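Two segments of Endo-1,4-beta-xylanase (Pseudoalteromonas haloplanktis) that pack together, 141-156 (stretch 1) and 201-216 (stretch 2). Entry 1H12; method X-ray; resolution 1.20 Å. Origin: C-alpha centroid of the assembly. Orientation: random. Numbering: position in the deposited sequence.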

# COMPACT_ATOMS: atom_id res chain seq x y z
N PRO A 141 6.21 9.18 11.62
CA PRO A 141 6.12 8.19 10.55
C PRO A 141 4.71 8.00 10.02
O PRO A 141 3.72 8.36 10.66
N ALA A 142 4.63 7.37 8.86
CA ALA A 142 3.41 6.76 8.31
C ALA A 142 3.78 5.27 8.21
O ALA A 142 4.39 4.87 7.23
N PRO A 143 3.47 4.48 9.26
CA PRO A 143 4.14 3.16 9.38
C PRO A 143 4.00 2.16 8.28
O PRO A 143 4.84 1.26 8.20
N ASP A 144 2.98 2.23 7.41
CA ASP A 144 3.00 1.36 6.26
C ASP A 144 4.11 1.67 5.27
O ASP A 144 4.48 0.79 4.49
N GLY A 145 4.68 2.87 5.31
CA GLY A 145 5.89 3.15 4.54
C GLY A 145 7.04 2.24 4.97
O GLY A 145 7.62 1.56 4.14
N GLU A 146 7.33 2.19 6.27
CA GLU A 146 8.36 1.29 6.76
C GLU A 146 8.03 -0.16 6.41
O GLU A 146 8.94 -0.92 6.05
N GLU A 147 6.76 -0.56 6.50
CA GLU A 147 6.40 -1.91 6.11
C GLU A 147 6.79 -2.22 4.67
O GLU A 147 7.37 -3.27 4.37
N TYR A 148 6.41 -1.33 3.74
CA TYR A 148 6.75 -1.51 2.34
C TYR A 148 8.25 -1.40 2.12
O TYR A 148 8.80 -2.12 1.27
N PHE A 149 8.97 -0.50 2.84
CA PHE A 149 10.39 -0.45 2.67
C PHE A 149 11.03 -1.79 3.01
O PHE A 149 11.90 -2.30 2.29
N ALA A 150 10.63 -2.37 4.16
CA ALA A 150 11.20 -3.67 4.56
C ALA A 150 10.91 -4.73 3.52
O ALA A 150 11.78 -5.52 3.15
N PHE A 151 9.66 -4.78 3.08
CA PHE A 151 9.24 -5.73 2.05
C PHE A 151 10.11 -5.56 0.78
O PHE A 151 10.64 -6.53 0.23
N ALA A 152 10.20 -4.34 0.28
CA ALA A 152 10.92 -4.10 -0.93
C ALA A 152 12.40 -4.44 -0.82
O ALA A 152 12.99 -5.03 -1.73
N LEU A 153 13.02 -4.09 0.31
CA LEU A 153 14.43 -4.37 0.56
C LEU A 153 14.72 -5.87 0.64
O LEU A 153 15.75 -6.35 0.12
N LEU A 154 13.84 -6.64 1.28
CA LEU A 154 14.04 -8.08 1.33
C LEU A 154 13.99 -8.67 -0.05
O LEU A 154 14.79 -9.58 -0.38
N ASN A 155 13.07 -8.20 -0.89
CA ASN A 155 12.99 -8.68 -2.26
C ASN A 155 14.21 -8.27 -3.09
O ASN A 155 14.70 -9.05 -3.89
N ALA A 156 14.71 -7.04 -2.88
CA ALA A 156 15.92 -6.58 -3.59
C ALA A 156 17.10 -7.46 -3.22
O ALA A 156 17.87 -7.87 -4.12
N PRO A 201 -6.51 0.27 9.42
CA PRO A 201 -6.71 -0.97 8.66
C PRO A 201 -5.87 -1.08 7.43
O PRO A 201 -5.41 -2.17 7.11
N SER A 202 -5.71 0.00 6.70
CA SER A 202 -4.94 -0.03 5.44
C SER A 202 -3.47 -0.42 5.62
O SER A 202 -2.82 -0.75 4.65
N TYR A 203 -2.96 -0.36 6.84
CA TYR A 203 -1.60 -0.73 7.11
C TYR A 203 -1.40 -2.24 7.26
O TYR A 203 -0.28 -2.73 7.35
N HIS A 204 -2.51 -2.99 7.35
CA HIS A 204 -2.48 -4.45 7.59
C HIS A 204 -2.34 -5.20 6.28
O HIS A 204 -3.28 -5.27 5.48
N ILE A 205 -1.15 -5.82 6.09
CA ILE A 205 -0.89 -6.62 4.89
C ILE A 205 -0.39 -7.95 5.41
O ILE A 205 0.83 -8.17 5.53
N PRO A 206 -1.28 -8.88 5.74
CA PRO A 206 -0.85 -10.04 6.52
C PRO A 206 0.23 -10.87 5.83
O PRO A 206 1.18 -11.31 6.47
N ALA A 207 0.14 -11.03 4.51
CA ALA A 207 1.10 -11.82 3.78
C ALA A 207 2.49 -11.24 3.89
O ALA A 207 3.47 -12.00 3.82
N PHE A 208 2.63 -9.92 3.98
CA PHE A 208 3.97 -9.35 4.17
C PHE A 208 4.61 -9.91 5.44
O PHE A 208 5.80 -10.18 5.46
N TYR A 209 3.82 -10.04 6.51
CA TYR A 209 4.38 -10.50 7.77
C TYR A 209 4.83 -11.96 7.66
O TYR A 209 5.85 -12.35 8.24
N ASP A 210 4.07 -12.79 6.92
CA ASP A 210 4.52 -14.15 6.69
C ASP A 210 5.80 -14.20 5.89
O ASP A 210 6.67 -15.02 6.16
N TYR A 211 5.94 -13.30 4.89
CA TYR A 211 7.18 -13.20 4.14
C TYR A 211 8.33 -12.74 5.07
O TYR A 211 9.43 -13.30 5.02
N PHE A 212 8.08 -11.76 5.93
CA PHE A 212 9.11 -11.33 6.85
C PHE A 212 9.58 -12.53 7.71
O PHE A 212 10.77 -12.75 7.89
N ALA A 213 8.63 -13.30 8.22
CA ALA A 213 8.96 -14.45 9.07
C ALA A 213 9.90 -15.42 8.38
O ALA A 213 10.78 -15.99 9.01
N ASN A 214 9.69 -15.64 7.08
CA ASN A 214 10.51 -16.56 6.32
C ASN A 214 11.85 -16.00 5.88
O ASN A 214 12.65 -16.71 5.28
N ASN A 215 12.09 -14.72 6.16
CA ASN A 215 13.30 -14.03 5.70
C ASN A 215 14.15 -13.47 6.81
O ASN A 215 15.13 -12.80 6.53
N VAL A 216 13.80 -13.76 8.06
CA VAL A 216 14.67 -13.40 9.21
C VAL A 216 15.50 -14.67 9.54
O VAL A 216 15.15 -15.72 9.18

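When two helices lie too far apart for backbone contact, the rotamers of their large side chains decide how the gap is filled. This pair from a Pseudoalteromonas xylanase is a clear case: helix 143-156 and helix 206-215 approach no closer than 10.5 Å between axes, cross at 46°, and together with their flanking residues bury 823 Å² against each other, mostly through aromatic rings.

Phe208 forms the middle of the arrangement. Its CA-to-CB bond points toward the first helix, and an m rotamer with chi2 near 7° lays its ring flat against that of Phe151, with planes 8° apart and centroids 3.9 Å apart. Phe151 starts sideways, and its t rotamer (chi1 178°) carries the ring into this stack. The edge of Phe208 remains free to meet the face of Tyr148, where Phe208 CZ lies 3.6 Å from Tyr148 CE1 and the planes stand at 85°. Tyr148 is m, and its ring also meets Ile205, the N-cap residue of the second helix, with Tyr148 CE2 3.5 Å from Ile205 CD1.

Tyr211, one turn on from Phe208, points toward the first helix and is also t. Its face receives the edge of Phe151 in an offset edge-to-face pair, Phe151 CD1 to Tyr211 CD2 being 3.6 Å, while Leu154 CB packs 3.6 Å from Tyr211 CE2. Phe212, in contrast, is m: from a sideways start, its ring enters a hole formed by Glu147, Ala150, Phe151 and Leu154. The small side chain of Ala150 leaves its CB 4.0 Å from Phe212 CZ, and Leu154, with an m,t conformation, brings CD1 to 3.7 Å from Phe212 CD1. Leu154 CD2 also reaches Asn215 CB at 4.0 Å; Asn215 is itself tied back to its helix by a 2.9 Å hydrogen bond from ND2 to Tyr211 O.

Polar contacts gather toward the start of the first helix. Glu147 leaves its backbone sideways, but an extended m,t chain delivers the carboxylate to stretch 2. There Tyr209 OH donates a 2.7 Å hydrogen bond to Glu147 OE2, even though the CA-to-CB bond of Tyr209 points away; the long ring brings the hydroxyl back. Glu147 OE1 lies just 2.6 Å from Tyr203 O, a separation that suggests a protonated acid without proving it. Nearby, Asp144 (p) points toward Tyr203, whose ring has the backbone N of Asp144 over one face and Pro143 CD 3.7 Å from its CE2. A water completes the junction, donating to both Asp144 OD2 and Ser202 O at 2.7 Å each.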

# COMPACT_ATOMS: atom_id res chain seq x y z
CB PRO A 141 6.61 6.92 11.22
CG PRO A 141 6.08 7.05 12.65
CD PRO A 141 6.22 8.53 12.97
CB ALA A 142 3.03 7.32 6.98
CB PRO A 143 3.60 2.66 10.70
CG PRO A 143 3.46 3.92 11.54
CD PRO A 143 2.90 4.92 10.55
CB ASP A 144 1.65 1.24 5.58
CG ASP A 144 1.12 2.51 4.93
OD1 ASP A 144 1.49 3.62 5.42
OD2 ASP A 144 0.32 2.40 3.97
CB GLU A 146 8.53 1.43 8.28
CG GLU A 146 9.24 2.69 8.75
CD GLU A 146 8.43 3.98 8.89
OE1 GLU A 146 7.31 4.05 8.30
OE2 GLU A 146 8.93 4.88 9.58
CB GLU A 147 4.89 -2.17 6.31
CG GLU A 147 4.45 -2.10 7.75
CD GLU A 147 3.01 -2.46 7.96
OE1 GLU A 147 2.17 -1.85 7.19
OE2 GLU A 147 2.67 -3.29 8.79
CB TYR A 148 5.98 -0.57 1.43
CG TYR A 148 4.63 -1.07 0.97
CD1 TYR A 148 4.53 -1.80 -0.20
CD2 TYR A 148 3.47 -0.79 1.67
CE1 TYR A 148 3.31 -2.19 -0.69
CE2 TYR A 148 2.24 -1.23 1.21
CZ TYR A 148 2.17 -1.92 0.01
OH TYR A 148 0.96 -2.32 -0.53
CB PHE A 149 11.07 0.62 3.55
CG PHE A 149 10.89 2.08 3.16
CD1 PHE A 149 11.06 2.51 1.85
CD2 PHE A 149 10.65 3.04 4.12
CE1 PHE A 149 10.99 3.84 1.53
CE2 PHE A 149 10.58 4.38 3.80
CZ PHE A 149 10.75 4.77 2.49
CB ALA A 150 10.64 -4.07 5.90
CB PHE A 151 7.77 -5.53 1.74
CG PHE A 151 7.26 -6.43 0.66
CD1 PHE A 151 7.02 -7.79 0.88
CD2 PHE A 151 7.00 -5.94 -0.61
CE1 PHE A 151 6.60 -8.63 -0.10
CE2 PHE A 151 6.55 -6.75 -1.61
CZ PHE A 151 6.35 -8.11 -1.37
CB ALA A 152 10.72 -2.63 -1.34
CB LEU A 153 14.90 -3.64 1.80
CG LEU A 153 15.02 -2.12 1.64
CD1 LEU A 153 15.02 -1.46 3.01
CD2 LEU A 153 16.26 -1.73 0.85
CB LEU A 154 12.99 -8.74 2.21
CG LEU A 154 13.16 -8.59 3.72
CD1 LEU A 154 11.92 -9.11 4.41
CD2 LEU A 154 14.43 -9.30 4.22
CB ASN A 155 11.70 -8.21 -2.90
CG ASN A 155 10.49 -9.03 -2.49
OD1 ASN A 155 9.69 -8.53 -1.56
ND2 ASN A 155 10.32 -10.14 -3.03
CB ALA A 156 16.16 -5.14 -3.22
CB PRO A 201 -8.22 -1.01 8.46
CG PRO A 201 -8.76 -0.37 9.72
CD PRO A 201 -7.79 0.79 9.97
CB SER A 202 -4.99 1.33 4.73
OG SER A 202 -4.12 2.27 5.30
CB TYR A 203 -1.07 -0.06 8.36
CG TYR A 203 -0.99 1.45 8.36
CD1 TYR A 203 -1.39 2.24 7.26
CD2 TYR A 203 -0.48 2.12 9.46
CE1 TYR A 203 -1.27 3.61 7.30
CE2 TYR A 203 -0.38 3.49 9.51
CZ TYR A 203 -0.76 4.25 8.41
OH TYR A 203 -0.61 5.63 8.45
CB HIS A 204 -3.75 -4.84 8.30
CG HIS A 204 -3.73 -4.45 9.73
ND1 HIS A 204 -3.42 -5.36 10.70
CD2 HIS A 204 -3.88 -3.24 10.34
CE1 HIS A 204 -3.41 -4.73 11.85
NE2 HIS A 204 -3.68 -3.43 11.67
CB ILE A 205 0.07 -5.93 3.94
CG1 ILE A 205 -0.35 -4.47 3.72
CG2 ILE A 205 0.13 -6.72 2.65
CD1 ILE A 205 0.60 -3.67 3.03
CB PRO A 206 -2.14 -10.82 6.77
CG PRO A 206 -3.19 -9.74 6.80
CD PRO A 206 -2.76 -8.75 5.71
CB ALA A 207 0.69 -11.95 2.33
CB PHE A 208 3.95 -7.82 4.26
CG PHE A 208 3.80 -7.08 2.95
CD1 PHE A 208 3.53 -7.71 1.76
CD2 PHE A 208 3.96 -5.69 2.95
CE1 PHE A 208 3.40 -6.97 0.59
CE2 PHE A 208 3.79 -4.97 1.81
CZ PHE A 208 3.51 -5.59 0.62
CB TYR A 209 3.39 -10.31 8.90
CG TYR A 209 2.77 -8.93 8.95
CD1 TYR A 209 3.50 -7.77 8.91
CD2 TYR A 209 1.39 -8.82 9.03
CE1 TYR A 209 2.89 -6.54 8.95
CE2 TYR A 209 0.77 -7.57 9.06
CZ TYR A 209 1.50 -6.44 9.02
OH TYR A 209 0.80 -5.24 9.02
CB ASP A 210 3.41 -14.91 5.93
CG ASP A 210 2.24 -15.29 6.79
OD1 ASP A 210 2.51 -15.95 7.82
OD2 ASP A 210 1.09 -14.98 6.48
CB TYR A 211 6.94 -12.19 2.99
CG TYR A 211 8.14 -11.89 2.15
CD1 TYR A 211 8.65 -12.78 1.24
CD2 TYR A 211 8.78 -10.66 2.25
CE1 TYR A 211 9.78 -12.48 0.48
CE2 TYR A 211 9.85 -10.33 1.45
CZ TYR A 211 10.39 -11.25 0.61
OH TYR A 211 11.53 -10.91 -0.09
CB PHE A 212 8.62 -10.25 7.77
CG PHE A 212 8.19 -8.94 7.12
CD1 PHE A 212 8.58 -8.59 5.87
CD2 PHE A 212 7.44 -8.03 7.83
CE1 PHE A 212 8.22 -7.37 5.31
CE2 PHE A 212 7.05 -6.83 7.29
CZ PHE A 212 7.44 -6.49 6.02
CB ALA A 213 7.67 -15.18 9.48
CB ASN A 214 9.74 -17.06 5.12
CG ASN A 214 8.62 -17.99 5.48
OD1 ASN A 214 8.58 -18.53 6.62
ND2 ASN A 214 7.70 -18.18 4.56
CB ASN A 215 12.94 -12.99 4.64
CG ASN A 215 12.65 -13.63 3.32
OD1 ASN A 215 13.59 -13.81 2.52
ND2 ASN A 215 11.41 -14.04 3.05
CB VAL A 216 13.86 -12.86 10.37
CG1 VAL A 216 13.26 -11.52 9.99
CG2 VAL A 216 12.82 -13.84 10.88
O HOH W 1 -1.09 0.37 2.87